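Side-chain contacts in FAD-dependent oxidoreductase (Actinomadura kijaniata, PDB 3M9V), which is a flavin-dependent oxidoreductase of the acyl-CoA dehydrogenase family that binds dTDP and takes part in the biosynthesis of the sugar D-kijanose: residues Ala67-Glu72 / Gly133-Asp138; Asp79-Val84 / Arg108-Gly113. One frame throughout, in Å; residues are numbered along the deposited sequence.

Contact 1: Ala67-Glu72 / Gly133-Asp138; sequences ATVPAE and GMVAGD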
# COMPACT_ATOMS: atom_id res chain seq x y z
N ALA A 67 -26.46 3.61 30.33
CA ALA A 67 -25.09 3.74 30.81
C ALA A 67 -24.58 5.17 30.71
O ALA A 67 -23.77 5.62 31.53
CB ALA A 67 -24.10 2.79 30.05
N THR A 68 -24.99 5.88 29.65
CA THR A 68 -24.50 7.23 29.43
C THR A 68 -25.49 8.32 29.88
O THR A 68 -25.37 9.51 29.56
CB THR A 68 -24.11 7.46 27.94
OG1 THR A 68 -25.22 7.07 27.11
CG2 THR A 68 -22.90 6.59 27.54
N VAL A 69 -26.50 7.92 30.64
CA VAL A 69 -27.36 8.90 31.30
C VAL A 69 -26.64 9.42 32.54
O VAL A 69 -26.02 8.65 33.27
CB VAL A 69 -28.71 8.25 31.70
CG1 VAL A 69 -29.53 9.23 32.54
CG2 VAL A 69 -29.47 7.83 30.44
N PRO A 70 -26.68 10.74 32.78
CA PRO A 70 -26.05 11.36 33.96
C PRO A 70 -26.44 10.63 35.26
O PRO A 70 -27.59 10.21 35.44
CB PRO A 70 -26.66 12.75 33.95
CG PRO A 70 -26.81 13.06 32.49
CD PRO A 70 -27.26 11.74 31.87
N ALA A 71 -25.49 10.43 36.17
CA ALA A 71 -25.87 9.84 37.46
C ALA A 71 -26.97 10.65 38.18
O ALA A 71 -27.83 10.07 38.83
CB ALA A 71 -24.65 9.63 38.35
N GLU A 72 -26.97 11.97 38.03
CA GLU A 72 -28.05 12.79 38.56
C GLU A 72 -29.41 12.18 38.21
O GLU A 72 -30.33 12.35 39.00
CB GLU A 72 -28.05 14.22 38.00
CG GLU A 72 -26.89 15.12 38.43
CD GLU A 72 -25.62 15.01 37.58
OE1 GLU A 72 -24.97 16.06 37.39
OE2 GLU A 72 -25.23 13.90 37.11
N GLY A 133 -36.36 7.82 30.91
CA GLY A 133 -36.77 6.64 30.15
C GLY A 133 -35.68 5.61 29.88
O GLY A 133 -35.89 4.39 30.01
N MET A 134 -34.51 6.10 29.45
CA MET A 134 -33.45 5.20 28.98
C MET A 134 -33.00 4.34 30.15
O MET A 134 -32.72 3.15 30.01
CB MET A 134 -32.29 5.98 28.35
CG MET A 134 -32.70 6.83 27.15
SD MET A 134 -31.44 7.97 26.51
CE MET A 134 -30.08 6.85 26.27
N VAL A 135 -32.90 4.96 31.32
CA VAL A 135 -32.42 4.21 32.48
C VAL A 135 -33.41 3.10 32.85
O VAL A 135 -33.05 1.96 33.17
CB VAL A 135 -32.24 5.15 33.68
CG1 VAL A 135 -31.82 4.36 34.92
CG2 VAL A 135 -31.22 6.26 33.36
N ALA A 136 -34.68 3.47 32.77
CA ALA A 136 -35.75 2.61 33.26
C ALA A 136 -35.88 1.38 32.36
O ALA A 136 -36.51 0.39 32.74
CB ALA A 136 -37.08 3.39 33.26
N GLY A 137 -35.32 1.44 31.16
CA GLY A 137 -35.59 0.40 30.18
C GLY A 137 -36.76 0.72 29.27
O GLY A 137 -37.12 -0.11 28.43
N ASP A 138 -37.37 1.89 29.40
CA ASP A 138 -38.53 2.21 28.58
C ASP A 138 -38.25 2.97 27.30
O ASP A 138 -39.13 3.04 26.44
CB ASP A 138 -39.61 2.99 29.34
CG ASP A 138 -40.09 2.25 30.58
OD1 ASP A 138 -40.19 1.00 30.56
OD2 ASP A 138 -40.34 2.93 31.59
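V69, in the extended part of the loop 67-72, and V135, in the last turn of helix 121-136, bring the two backbones nearest each other, with V69 CA 7.0 Å from V135 CA and no hydrogen bond passing between the segments. The contact is wholly apolar. V135 offers a single methyl, CG2, which faces the branch point of V69: it lies 3.5 Å from V69 CG1 and 3.6 Å from V69 CB, with V69 CG2 hardly farther at 3.7 Å. One methyl thus rests on the fork formed by the other valine. V69 takes part with both branches because its CB points at the helix; its CG1 stands opposite the backbone N (chi1 173°), and its CG2, beside that N, is left to reach the preceding helical residue. There CG2 meets M134 CB at 4.0 Å, so M134 touches the loop with the root of its side chain. Beyond CB the chain runs on past V69, and the bend at chi3 (53°) turns CE toward helix 96-118, where M134 also packs on Q105. Just past this surface the helix stops in a Schellman motif: G137 has a positive phi of 92°, D138 N binds G133 O at 3.0 Å, and the bond from G137 N to M134 O is weak. R60 takes up the carbonyl of G137 from helix 53-61. The loop is held along its length by backbone hydrogen bonds of A67 with V78 and of V69 with G77, and at its end by a salt bridge from E72 to R117. The contact therefore sets the loop between helices 53-61 and 81-94 against the C-terminal end of helix 121-136, with helix 96-118 packing on both, all within the helical N-terminal domain of the acyl-CoA dehydrogenase fold.

Contact 2: Asp79-Val84 / Arg108-Gly113; sequences DRLYDV and RGLTLG. With TYD (thymidine-5'-diphosphate), chain B.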
# COMPACT_ATOMS: atom_id res chain seq x y z
N ASP A 79 -19.45 9.34 30.85
CA ASP A 79 -19.49 10.58 30.09
C ASP A 79 -18.24 10.78 29.23
O ASP A 79 -18.17 11.83 28.60
CB ASP A 79 -19.66 11.77 31.02
CG ASP A 79 -18.44 11.98 31.89
OD1 ASP A 79 -17.56 11.10 32.02
OD2 ASP A 79 -18.35 13.07 32.46
N ARG A 80 -17.32 9.81 29.15
CA ARG A 80 -16.23 9.93 28.17
C ARG A 80 -16.50 9.15 26.88
O ARG A 80 -16.81 7.95 26.91
CB ARG A 80 -14.95 9.32 28.73
CG ARG A 80 -14.32 9.97 29.95
CD ARG A 80 -13.95 11.41 29.77
NE ARG A 80 -13.51 11.87 31.09
CZ ARG A 80 -12.25 11.86 31.52
NH1 ARG A 80 -11.27 11.47 30.71
NH2 ARG A 80 -11.96 12.30 32.73
N LEU A 81 -16.27 9.80 25.75
CA LEU A 81 -16.34 9.08 24.48
C LEU A 81 -15.35 7.92 24.46
O LEU A 81 -15.58 6.85 23.88
CB LEU A 81 -16.07 10.06 23.34
CG LEU A 81 -17.23 11.05 23.11
CD1 LEU A 81 -16.61 12.25 22.40
CD2 LEU A 81 -18.37 10.46 22.27
N TYR A 82 -14.19 8.15 25.06
CA TYR A 82 -13.15 7.16 25.07
C TYR A 82 -13.72 5.93 25.77
O TYR A 82 -13.55 4.84 25.27
CB TYR A 82 -11.93 7.68 25.82
CG TYR A 82 -10.73 6.76 25.81
CD1 TYR A 82 -9.70 6.97 24.89
CD2 TYR A 82 -10.61 5.72 26.72
CE1 TYR A 82 -8.58 6.18 24.84
CE2 TYR A 82 -9.47 4.90 26.68
CZ TYR A 82 -8.47 5.16 25.75
OH TYR A 82 -7.31 4.44 25.67
N ASP A 83 -14.37 6.07 26.92
CA ASP A 83 -14.86 4.85 27.54
C ASP A 83 -16.01 4.20 26.79
O ASP A 83 -16.13 2.97 26.87
CB ASP A 83 -15.31 5.07 28.99
CG ASP A 83 -14.13 5.29 29.90
OD1 ASP A 83 -12.99 5.10 29.43
OD2 ASP A 83 -14.32 5.65 31.07
N VAL A 84 -16.85 5.00 26.14
CA VAL A 84 -17.90 4.40 25.33
C VAL A 84 -17.25 3.59 24.22
O VAL A 84 -17.70 2.49 23.90
CB VAL A 84 -18.81 5.49 24.71
CG1 VAL A 84 -19.80 4.85 23.71
CG2 VAL A 84 -19.59 6.24 25.78
N ARG A 108 -26.52 8.77 21.97
CA ARG A 108 -27.69 9.60 22.27
C ARG A 108 -27.78 9.99 23.76
O ARG A 108 -28.19 11.11 24.10
CB ARG A 108 -28.94 8.94 21.68
CG ARG A 108 -30.24 9.76 21.72
CD ARG A 108 -30.16 11.12 21.04
NE ARG A 108 -30.10 10.99 19.60
CZ ARG A 108 -30.02 12.01 18.75
NH1 ARG A 108 -29.98 11.77 17.45
NH2 ARG A 108 -29.99 13.25 19.22
N GLY A 109 -27.35 9.10 24.66
CA GLY A 109 -27.22 9.44 26.08
C GLY A 109 -26.38 10.69 26.31
O GLY A 109 -26.73 11.58 27.10
N LEU A 110 -25.27 10.76 25.58
CA LEU A 110 -24.35 11.89 25.65
C LEU A 110 -24.88 13.16 25.01
O LEU A 110 -24.68 14.23 25.58
CB LEU A 110 -23.02 11.54 24.97
CG LEU A 110 -22.26 10.32 25.51
CD1 LEU A 110 -21.01 10.06 24.62
CD2 LEU A 110 -21.84 10.59 26.97
N THR A 111 -25.55 13.11 23.87
CA THR A 111 -25.98 14.40 23.33
C THR A 111 -27.26 14.88 24.01
O THR A 111 -27.49 16.09 24.09
CB THR A 111 -26.18 14.32 21.80
OG1 THR A 111 -27.07 13.23 21.53
CG2 THR A 111 -24.88 14.02 21.11
N LEU A 112 -28.10 13.97 24.51
CA LEU A 112 -29.27 14.39 25.27
C LEU A 112 -28.83 14.97 26.60
O LEU A 112 -29.44 15.94 27.04
CB LEU A 112 -30.31 13.30 25.51
CG LEU A 112 -31.18 13.01 24.28
CD1 LEU A 112 -32.12 11.85 24.60
CD2 LEU A 112 -31.89 14.26 23.73
N GLY A 113 -27.81 14.38 27.21
CA GLY A 113 -27.21 14.92 28.43
C GLY A 113 -26.69 16.34 28.27
O GLY A 113 -26.67 17.14 29.20
PA TYD B . -26.33 15.94 15.82
O1A TYD B . -27.78 15.57 15.58
O2A TYD B . -25.22 14.98 15.45
O3A TYD B . -26.04 17.37 15.15
PB TYD B . -27.03 17.86 13.99
O1B TYD B . -27.29 16.60 13.18
O2B TYD B . -26.11 18.85 13.31
O3B TYD B . -28.20 18.42 14.77
O5' TYD B . -26.10 16.47 17.32
C5' TYD B . -26.69 17.66 17.83
C4' TYD B . -26.64 17.31 19.31
O4' TYD B . -25.30 17.32 19.79
C3' TYD B . -27.43 18.23 20.21
O3' TYD B . -28.46 17.35 20.68
C2' TYD B . -26.52 18.48 21.40
C1' TYD B . -25.25 17.66 21.17
N1 TYD B . -24.06 18.49 21.40
C2 TYD B . -23.08 18.06 22.20
O2 TYD B . -23.20 16.95 22.78
N3 TYD B . -21.99 18.84 22.40
C4 TYD B . -21.87 20.04 21.78
O4 TYD B . -20.85 20.73 21.98
C5 TYD B . -22.88 20.49 20.95
C5M TYD B . -22.84 21.81 20.23
C6 TYD B . -23.98 19.67 20.77
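L110 projects from helix 96-118 so that its forked end overlaps the start of helix 81-94. Its CD1 meets two side chains one turn apart, lying 3.6 Å from L81 CD2 and 4.2 Å from V84 CG2, while the other branch, CD2, rests against the backbone at D79, 3.9 Å from D79 CA. With CG opposite the carbonyl carbon (chi1 -58°), the leucine reaches across and spreads its methyls over the first turn and the loop before it. L81 replies with its outer end, which bends nearer than its CB alone would lead. The turn itself is anchored by D319 of helix 291-323, whose carboxylate oxygens accept from L81 N and Y82 N. T111, the next residue after L110, serves the ligand: its CB is 3.5 Å from C1' of the bound dTDP, and its CG2 is 3.6 Å from the dTDP O4'. Both touches are packing against the sugar; E115, Q256, S259 and R332 supply hydrogen bonds to the nucleotide. L110 and T111 also both pack on V258. Here two helices of the N-terminal domain of an acyl-CoA dehydrogenase fold join through L110 set against L81, V84 and the D79 backbone, and helix 96-118 lines the dTDP pocket through T111.

Both contacts lie in the helical N-terminal domain and depend on apolar side chains, without a hydrogen bond between their segments. Contact 1 sets a loop against a helix end, and its M134 side chain is about 11 Å from the bound nucleotide; contact 2 joins two helices, and its T111 touches the nucleotide. The residues meeting in contact 1 are mostly buried, whereas contact 2 runs from buried L81 and V84 to exposed D79. They adjoin, their centres about 12 Å apart: T68 CG2 packs 3.8 Å from V84 CG2, and M134 CE lies 3.9 Å from G109 CA. T68 OG1 bonds to L106 O, tying the loop of contact 1 to helix 96-118, which carries one side of contact 2.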